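Local coordinates for protein abietadiene synthase, chloroplastic (PDB 3S9V) that is a plastid enzyme of grand fir belonging to the terpene synthase family, a largely helical protein that includes a metal-binding terpene synthase domain, at residues 554-559 against 574-579; 531-536 against 581-586. All coordinates share one frame; numbering follows the deposited sequence.

How the contacts relate
Both contacts draw on helix 570-594: contact 1 packs it against helix 547-559, and contact 2, about two turns further along that helix, packs it against helix 521-541, the helix that comes just before 547-559 in the chain. Their centres lie about 10 Å apart, and they touch directly. Phe533 CZ of contact 2 comes to 3.4 Å from Phe579 CA of contact 1, the two rings meet edge-to-face, and Cys575 SG lies 3.7 Å from Ile536 CG2. Helix 521-541 ends within the DDXXD sequence characteristic of terpene synthases, which in relatives binds metal; contact 2 is therefore the one closer to that motif along the chain.

Contact 1 (554-559 against 574-579); sequences TESVKR and ICFVGF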
ATOM      1  N   THR A 554     -45.560  -1.853   2.416  1.00 28.57           N
ATOM      2  CA  THR A 554     -45.050  -3.221   2.397  1.00 31.49           C
ATOM      3  C   THR A 554     -45.925  -4.117   1.520  1.00 33.62           C
ATOM      4  O   THR A 554     -45.415  -4.924   0.728  1.00 31.55           O
ATOM      5  CB  THR A 554     -44.986  -3.808   3.828  1.00 25.82           C
ATOM      6  OG1 THR A 554     -44.187  -2.952   4.651  1.00 21.40           O
ATOM      7  CG2 THR A 554     -44.367  -5.190   3.817  1.00 20.04           C
ATOM      8  N   GLU A 555     -47.241  -3.964   1.660  1.00 32.58           N
ATOM      9  CA  GLU A 555     -48.195  -4.751   0.885  1.00 31.61           C
ATOM     10  C   GLU A 555     -48.139  -4.400  -0.601  1.00 29.21           C
ATOM     11  O   GLU A 555     -48.288  -5.271  -1.465  1.00 28.30           O
ATOM     12  CB  GLU A 555     -49.617  -4.520   1.404  1.00 35.48           C
ATOM     13  CG  GLU A 555     -50.703  -5.217   0.584  1.00 40.49           C
ATOM     14  CD  GLU A 555     -50.784  -6.708   0.857  1.00 53.21           C
ATOM     15  OE1 GLU A 555     -49.757  -7.407   0.723  1.00 58.83           O
ATOM     16  OE2 GLU A 555     -51.885  -7.183   1.208  1.00 62.45           O
ATOM     17  N   SER A 556     -47.936  -3.122  -0.895  1.00 27.52           N
ATOM     18  CA  SER A 556     -47.861  -2.669  -2.280  1.00 30.87           C
ATOM     19  C   SER A 556     -46.692  -3.357  -2.965  1.00 32.61           C
ATOM     20  O   SER A 556     -46.811  -3.820  -4.098  1.00 30.51           O
ATOM     21  CB  SER A 556     -47.670  -1.149  -2.352  1.00 29.34           C
ATOM     22  OG  SER A 556     -48.785  -0.449  -1.823  1.00 32.45           O
ATOM     23  N   VAL A 557     -45.561  -3.418  -2.269  1.00 33.39           N
ATOM     24  CA  VAL A 557     -44.363  -4.050  -2.805  1.00 31.59           C
ATOM     25  C   VAL A 557     -44.590  -5.549  -3.022  1.00 32.61           C
ATOM     26  O   VAL A 557     -44.095  -6.125  -3.991  1.00 33.79           O
ATOM     27  CB  VAL A 557     -43.160  -3.844  -1.853  1.00 31.23           C
ATOM     28  CG1 VAL A 557     -41.925  -4.502  -2.418  1.00 36.37           C
ATOM     29  CG2 VAL A 557     -42.913  -2.361  -1.645  1.00 25.33           C
ATOM     30  N   LYS A 558     -45.352  -6.176  -2.130  1.00 30.58           N
ATOM     31  CA  LYS A 558     -45.631  -7.600  -2.249  1.00 32.71           C
ATOM     32  C   LYS A 558     -46.477  -7.964  -3.480  1.00 39.37           C
ATOM     33  O   LYS A 558     -46.148  -8.904  -4.214  1.00 42.11           O
ATOM     34  CB  LYS A 558     -46.341  -8.108  -0.995  1.00 33.48           C
ATOM     35  CG  LYS A 558     -46.634  -9.600  -1.046  1.00 40.66           C
ATOM     36  CD  LYS A 558     -47.636 -10.035   0.013  1.00 43.64           C
ATOM     37  CE  LYS A 558     -47.937 -11.523  -0.114  1.00 44.08           C
ATOM     38  NZ  LYS A 558     -49.019 -11.958   0.807  1.00 50.20           N
ATOM     39  N   ARG A 559     -47.575  -7.245  -3.697  1.00 39.36           N
ATOM     40  CA  ARG A 559     -48.427  -7.539  -4.847  1.00 42.86           C
ATOM     41  C   ARG A 559     -47.916  -6.819  -6.102  1.00 41.18           C
ATOM     42  O   ARG A 559     -48.278  -7.165  -7.225  1.00 41.22           O
ATOM     43  CB  ARG A 559     -49.879  -7.146  -4.546  1.00 40.98           C
ATOM     44  CG  ARG A 559     -50.054  -5.721  -4.092  1.00 49.05           C
ATOM     45  CD  ARG A 559     -51.521  -5.345  -3.927  1.00 51.14           C
ATOM     46  NE  ARG A 559     -52.150  -5.934  -2.747  1.00 52.85           N
ATOM     47  CZ  ARG A 559     -53.351  -5.578  -2.293  1.00 53.50           C
ATOM     48  NH1 ARG A 559     -54.044  -4.638  -2.922  1.00 44.84           N
ATOM     49  NH2 ARG A 559     -53.859  -6.151  -1.209  1.00 49.35           N
ATOM     50  N   ILE A 574     -46.454   9.409  -3.079  1.00 36.21           N
ATOM     51  CA  ILE A 574     -45.415   9.908  -3.962  1.00 37.36           C
ATOM     52  C   ILE A 574     -44.199   8.990  -3.862  1.00 38.57           C
ATOM     53  O   ILE A 574     -43.675   8.514  -4.874  1.00 38.42           O
ATOM     54  CB  ILE A 574     -45.007  11.347  -3.552  1.00 40.34           C
ATOM     55  CG1 ILE A 574     -46.153  12.318  -3.844  1.00 42.53           C
ATOM     56  CG2 ILE A 574     -43.741  11.767  -4.278  1.00 39.33           C
ATOM     57  CD1 ILE A 574     -45.891  13.724  -3.335  1.00 46.22           C
ATOM     58  N   CYS A 575     -43.760   8.744  -2.630  1.00 35.36           N
ATOM     59  CA  CYS A 575     -42.608   7.893  -2.395  1.00 32.13           C
ATOM     60  C   CYS A 575     -42.750   6.563  -3.123  1.00 29.71           C
ATOM     61  O   CYS A 575     -41.848   6.153  -3.845  1.00 29.14           O
ATOM     62  CB  CYS A 575     -42.421   7.646  -0.895  1.00 28.59           C
ATOM     63  SG  CYS A 575     -41.145   6.430  -0.525  0.50 25.37           S
ATOM     64  N   PHE A 576     -43.885   5.894  -2.942  1.00 26.58           N
ATOM     65  CA  PHE A 576     -44.102   4.608  -3.586  1.00 28.28           C
ATOM     66  C   PHE A 576     -44.126   4.677  -5.116  1.00 32.11           C
ATOM     67  O   PHE A 576     -43.445   3.894  -5.781  1.00 33.00           O
ATOM     68  CB  PHE A 576     -45.402   3.956  -3.106  1.00 21.24           C
ATOM     69  CG  PHE A 576     -45.606   2.580  -3.665  1.00 24.60           C
ATOM     70  CD1 PHE A 576     -44.812   1.522  -3.239  1.00 26.60           C
ATOM     71  CD2 PHE A 576     -46.531   2.354  -4.680  1.00 29.04           C
ATOM     72  CE1 PHE A 576     -44.927   0.260  -3.820  1.00 26.67           C
ATOM     73  CE2 PHE A 576     -46.655   1.094  -5.267  1.00 27.83           C
ATOM     74  CZ  PHE A 576     -45.847   0.045  -4.837  1.00 28.03           C
ATOM     75  N   VAL A 577     -44.917   5.594  -5.675  1.00 30.97           N
ATOM     76  CA  VAL A 577     -44.998   5.724  -7.128  1.00 32.29           C
ATOM     77  C   VAL A 577     -43.582   5.815  -7.684  1.00 30.77           C
ATOM     78  O   VAL A 577     -43.246   5.130  -8.652  1.00 28.46           O
ATOM     79  CB  VAL A 577     -45.818   6.976  -7.550  1.00 35.42           C
ATOM     80  CG1 VAL A 577     -45.753   7.166  -9.057  1.00 28.83           C
ATOM     81  CG2 VAL A 577     -47.275   6.811  -7.124  1.00 34.61           C
ATOM     82  N   GLY A 578     -42.760   6.652  -7.056  1.00 30.62           N
ATOM     83  CA  GLY A 578     -41.378   6.795  -7.480  1.00 31.26           C
ATOM     84  C   GLY A 578     -40.646   5.466  -7.346  1.00 32.59           C
ATOM     85  O   GLY A 578     -39.933   5.047  -8.255  1.00 30.60           O
ATOM     86  N   PHE A 579     -40.835   4.798  -6.212  1.00 30.55           N
ATOM     87  CA  PHE A 579     -40.206   3.506  -5.952  1.00 29.95           C
ATOM     88  C   PHE A 579     -40.572   2.523  -7.063  1.00 29.41           C
ATOM     89  O   PHE A 579     -39.704   1.886  -7.653  1.00 29.41           O
ATOM     90  CB  PHE A 579     -40.679   2.965  -4.593  1.00 23.55           C
ATOM     91  CG  PHE A 579     -40.094   1.623  -4.220  1.00 22.49           C
ATOM     92  CD1 PHE A 579     -38.809   1.525  -3.705  1.00 23.03           C
ATOM     93  CD2 PHE A 579     -40.846   0.457  -4.361  1.00 28.77           C
ATOM     94  CE1 PHE A 579     -38.280   0.289  -3.332  1.00 20.60           C
ATOM     95  CE2 PHE A 579     -40.324  -0.786  -3.992  1.00 21.20           C
ATOM     96  CZ  PHE A 579     -39.040  -0.868  -3.477  1.00 17.20           C
TER
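Ser556 and Val557 of helix 547-559 meet two phenylalanine rings, Phe576 and Phe579, of helix 570-594. The two helical segments run nearly the same way, with 22° between their directions, and their axes come no closer than 11.3 Å. That separation is wide, and the rings span it. Along 554-559, Glu555 does not touch 574-579 and instead forms a salt bridge with Arg559 one turn on. The guanidinium meets Glu555 OE2 from above the carboxylate plane, and Arg559 NH1 has a second partner in Ser563. Next comes Ser556, the closest point of the pair. Its CB sits over one face of the Phe576 ring, 3.2 Å above the plane and displaced toward the rim, 3.3 Å from Phe576 CZ, a CH-pi contact. The hydroxyl takes no part in it: a chi1 of -64° keeps OG beside the backbone N, and OG bonds to the Leu552 carbonyl one turn back. Val557 follows with its CG2 branch alone. This methyl lies near the plane of the Phe576 ring, at its edge, 4.0 Å from CE1, and it also reaches Phe579 CE2 at 3.8 Å, where the two side chains lie about perpendicular. Both phenylalanines hold CG anti to the backbone N, and in Phe576 (chi1 -175°) this carries the ring out toward Ser556. Phe553 meets the Phe576 ring edge-to-face, while Trp606 does the same to Phe579, and Leu610 of helix 599-621 touches Val557, extending the apolar layer within the helical terpene synthase domain. No hydrogen bond crosses between the segments. Cohesion here therefore rests on dispersion and CH-pi contact among buried groups, and the one polar side chain at the interface has its hydroxyl satisfied within its own helix.

Contact 2 (531-536 against 581-586); sequences SNFTVI and NTFNDI
Phe533 reaches across from helix 521-541 to Thr582 and Phe583 of helix 570-594, two helices of the all-helical bundle that forms the class I terpene synthase fold. The backbones stay well apart, the nearest CA atoms, of Phe533 and Thr582, being 9.6 Å from each other, so one long side chain supplies all the contact from its segment. The tight part lies around its ring. Phe583 turns its edge toward the face of Phe533 in an offset edge-to-face pair, with ring centroids 5.8 Å apart and planes at 62°; the closest atoms are Phe583 CE1 and Phe533 CD1, at 4.0 Å. At the rim of the same Phe533 ring, near its plane, stands Thr582 OG1, 3.6 Å from CE1. That oxygen makes no hydrogen bond to the ring; a chi1 of -69° places OG1 beside the backbone N, where it can bond to the Gly578 carbonyl one turn earlier, and Trp488 NE1 adds a weak bond. Thr582 CG2 also touches Phe533 CE1, at 3.9 Å. The ring of Phe494 also meets Phe533, and Trp606 meets Phe583 edge-to-face. The looser side begins on the remaining turns of the two segments. Asn581 is exposed, while Asn584 and Asp585 are partly so, and none of the three touches 531-536. Asn584 OD1 instead accepts a hydrogen bond from Trp560 NE1. Only 124 Å² is buried between the segments, consistent with a contact confined to three buried side chains. Within 531-536, Thr534 OG1 donates to Ser531 O at 2.6 Å, and the same carbonyl oxygen also accepts from Val535 N.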
ATOM      1  N   SER A 531     -29.440   2.848  -3.129  1.00 19.32           N
ATOM      2  CA  SER A 531     -28.993   3.377  -1.840  1.00 22.04           C
ATOM      3  C   SER A 531     -29.880   4.543  -1.423  1.00 25.93           C
ATOM      4  O   SER A 531     -30.298   4.637  -0.269  1.00 28.54           O
ATOM      5  CB  SER A 531     -27.545   3.863  -1.918  1.00 23.02           C
ATOM      6  OG  SER A 531     -26.664   2.801  -2.219  1.00 42.43           O
ATOM      7  N   ASN A 532     -30.162   5.439  -2.365  1.00 29.65           N
ATOM      8  CA  ASN A 532     -31.005   6.593  -2.072  1.00 30.34           C
ATOM      9  C   ASN A 532     -32.372   6.112  -1.593  1.00 28.71           C
ATOM     10  O   ASN A 532     -32.958   6.687  -0.674  1.00 29.36           O
ATOM     11  CB  ASN A 532     -31.164   7.478  -3.308  1.00 30.65           C
ATOM     12  CG  ASN A 532     -31.192   8.952  -2.958  1.00 39.96           C
ATOM     13  OD1 ASN A 532     -31.975   9.383  -2.112  1.00 46.37           O
ATOM     14  ND2 ASN A 532     -30.332   9.733  -3.600  1.00 37.08           N
ATOM     15  N   PHE A 533     -32.883   5.049  -2.203  1.00 26.00           N
ATOM     16  CA  PHE A 533     -34.170   4.536  -1.772  1.00 28.64           C
ATOM     17  C   PHE A 533     -34.126   3.891  -0.395  1.00 29.16           C
ATOM     18  O   PHE A 533     -35.125   3.901   0.315  1.00 27.68           O
ATOM     19  CB  PHE A 533     -34.752   3.566  -2.798  1.00 28.06           C
ATOM     20  CG  PHE A 533     -35.745   4.212  -3.718  1.00 35.00           C
ATOM     21  CD1 PHE A 533     -35.403   4.537  -5.025  1.00 29.24           C
ATOM     22  CD2 PHE A 533     -37.009   4.564  -3.250  1.00 34.95           C
ATOM     23  CE1 PHE A 533     -36.298   5.203  -5.851  1.00 32.71           C
ATOM     24  CE2 PHE A 533     -37.915   5.232  -4.070  1.00 40.00           C
ATOM     25  CZ  PHE A 533     -37.556   5.552  -5.374  1.00 36.38           C
ATOM     26  N   THR A 534     -32.983   3.332  -0.004  1.00 29.55           N
ATOM     27  CA  THR A 534     -32.904   2.737   1.328  1.00 28.21           C
ATOM     28  C   THR A 534     -32.908   3.874   2.353  1.00 27.41           C
ATOM     29  O   THR A 534     -33.367   3.699   3.477  1.00 27.82           O
ATOM     30  CB  THR A 534     -31.637   1.858   1.517  1.00 23.08           C
ATOM     31  OG1 THR A 534     -30.454   2.647   1.339  1.00 20.88           O
ATOM     32  CG2 THR A 534     -31.632   0.731   0.516  1.00 22.11           C
ATOM     33  N   VAL A 535     -32.414   5.044   1.952  1.00 27.05           N
ATOM     34  CA  VAL A 535     -32.385   6.205   2.841  1.00 28.60           C
ATOM     35  C   VAL A 535     -33.786   6.785   2.986  1.00 30.42           C
ATOM     36  O   VAL A 535     -34.232   7.078   4.097  1.00 34.48           O
ATOM     37  CB  VAL A 535     -31.442   7.308   2.306  1.00 29.63           C
ATOM     38  CG1 VAL A 535     -31.715   8.635   3.015  1.00 22.96           C
ATOM     39  CG2 VAL A 535     -30.001   6.892   2.524  1.00 24.66           C
ATOM     40  N   ILE A 536     -34.468   6.943   1.855  1.00 27.07           N
ATOM     41  CA  ILE A 536     -35.826   7.480   1.810  1.00 27.74           C
ATOM     42  C   ILE A 536     -36.804   6.600   2.592  1.00 30.61           C
ATOM     43  O   ILE A 536     -37.586   7.098   3.412  1.00 30.81           O
ATOM     44  CB  ILE A 536     -36.324   7.599   0.337  1.00 32.48           C
ATOM     45  CG1 ILE A 536     -35.544   8.695  -0.400  1.00 25.20           C
ATOM     46  CG2 ILE A 536     -37.810   7.902   0.300  1.00 23.43           C
ATOM     47  CD1 ILE A 536     -35.867   8.765  -1.885  1.00 22.93           C
ATOM     48  N   ASN A 581     -41.887   3.138 -10.132  1.00 28.26           N
ATOM     49  CA  ASN A 581     -41.406   3.522 -11.454  1.00 29.72           C
ATOM     50  C   ASN A 581     -39.911   3.238 -11.603  1.00 31.03           C
ATOM     51  O   ASN A 581     -39.461   2.740 -12.634  1.00 32.29           O
ATOM     52  CB  ASN A 581     -41.682   5.006 -11.723  1.00 27.05           C
ATOM     53  CG  ASN A 581     -43.165   5.318 -11.802  1.00 23.44           C
ATOM     54  OD1 ASN A 581     -43.970   4.455 -12.150  1.00 27.98           O
ATOM     55  ND2 ASN A 581     -43.531   6.560 -11.492  1.00 25.73           N
ATOM     56  N   THR A 582     -39.144   3.554 -10.568  1.00 31.42           N
ATOM     57  CA  THR A 582     -37.715   3.325 -10.605  1.00 29.47           C
ATOM     58  C   THR A 582     -37.389   1.843 -10.744  1.00 28.52           C
ATOM     59  O   THR A 582     -36.601   1.460 -11.608  1.00 29.21           O
ATOM     60  CB  THR A 582     -37.028   3.868  -9.346  1.00 30.71           C
ATOM     61  OG1 THR A 582     -37.078   5.299  -9.354  1.00 36.85           O
ATOM     62  CG2 THR A 582     -35.584   3.417  -9.291  1.00 31.61           C
ATOM     63  N   PHE A 583     -38.004   0.995  -9.930  1.00 24.39           N
ATOM     64  CA  PHE A 583     -37.672  -0.412 -10.030  1.00 24.60           C
ATOM     65  C   PHE A 583     -38.253  -1.206 -11.185  1.00 29.32           C
ATOM     66  O   PHE A 583     -37.745  -2.281 -11.501  1.00 29.56           O
ATOM     67  CB  PHE A 583     -37.913  -1.106  -8.697  1.00 19.78           C
ATOM     68  CG  PHE A 583     -36.884  -0.752  -7.668  1.00 25.23           C
ATOM     69  CD1 PHE A 583     -37.089   0.313  -6.791  1.00 23.01           C
ATOM     70  CD2 PHE A 583     -35.660  -1.423  -7.636  1.00 26.36           C
ATOM     71  CE1 PHE A 583     -36.086   0.710  -5.903  1.00 29.62           C
ATOM     72  CE2 PHE A 583     -34.650  -1.032  -6.752  1.00 22.75           C
ATOM     73  CZ  PHE A 583     -34.864   0.038  -5.885  1.00 25.60           C
ATOM     74  N   ASN A 584     -39.306  -0.703 -11.824  1.00 33.01           N
ATOM     75  CA  ASN A 584     -39.838  -1.408 -12.983  1.00 34.60           C
ATOM     76  C   ASN A 584     -38.774  -1.210 -14.060  1.00 34.21           C
ATOM     77  O   ASN A 584     -38.553  -2.074 -14.910  1.00 33.42           O
ATOM     78  CB  ASN A 584     -41.165  -0.809 -13.457  1.00 32.41           C
ATOM     79  CG  ASN A 584     -42.362  -1.441 -12.787  1.00 34.85           C
ATOM     80  OD1 ASN A 584     -42.340  -2.623 -12.418  1.00 31.80           O
ATOM     81  ND2 ASN A 584     -43.426  -0.667 -12.643  1.00 33.12           N
ATOM     82  N   ASP A 585     -38.119  -0.053 -13.994  1.00 33.92           N
ATOM     83  CA  ASP A 585     -37.056   0.314 -14.919  1.00 36.92           C
ATOM     84  C   ASP A 585     -35.865  -0.615 -14.691  1.00 35.89           C
ATOM     85  O   ASP A 585     -35.410  -1.289 -15.616  1.00 39.28           O
ATOM     86  CB  ASP A 585     -36.648   1.773 -14.676  1.00 45.49           C
ATOM     87  CG  ASP A 585     -35.515   2.229 -15.582  1.00 66.73           C
ATOM     88  OD1 ASP A 585     -35.114   3.411 -15.481  1.00 74.20           O
ATOM     89  OD2 ASP A 585     -35.024   1.415 -16.395  1.00 75.42           O
ATOM     90  N   ILE A 586     -35.368  -0.643 -13.455  1.00 31.97           N
ATOM     91  CA  ILE A 586     -34.246  -1.499 -13.074  1.00 23.79           C
ATOM     92  C   ILE A 586     -34.580  -2.966 -13.352  1.00 23.65           C
ATOM     93  O   ILE A 586     -33.709  -3.751 -13.714  1.00 26.10           O
ATOM     94  CB  ILE A 586     -33.904  -1.297 -11.573  1.00 22.71           C
ATOM     95  CG1 ILE A 586     -33.178   0.033 -11.398  1.00 20.83           C
ATOM     96  CG2 ILE A 586     -33.069  -2.460 -11.035  1.00 19.90           C
ATOM     97  CD1 ILE A 586     -32.908   0.407  -9.959  1.00 27.85           C
TER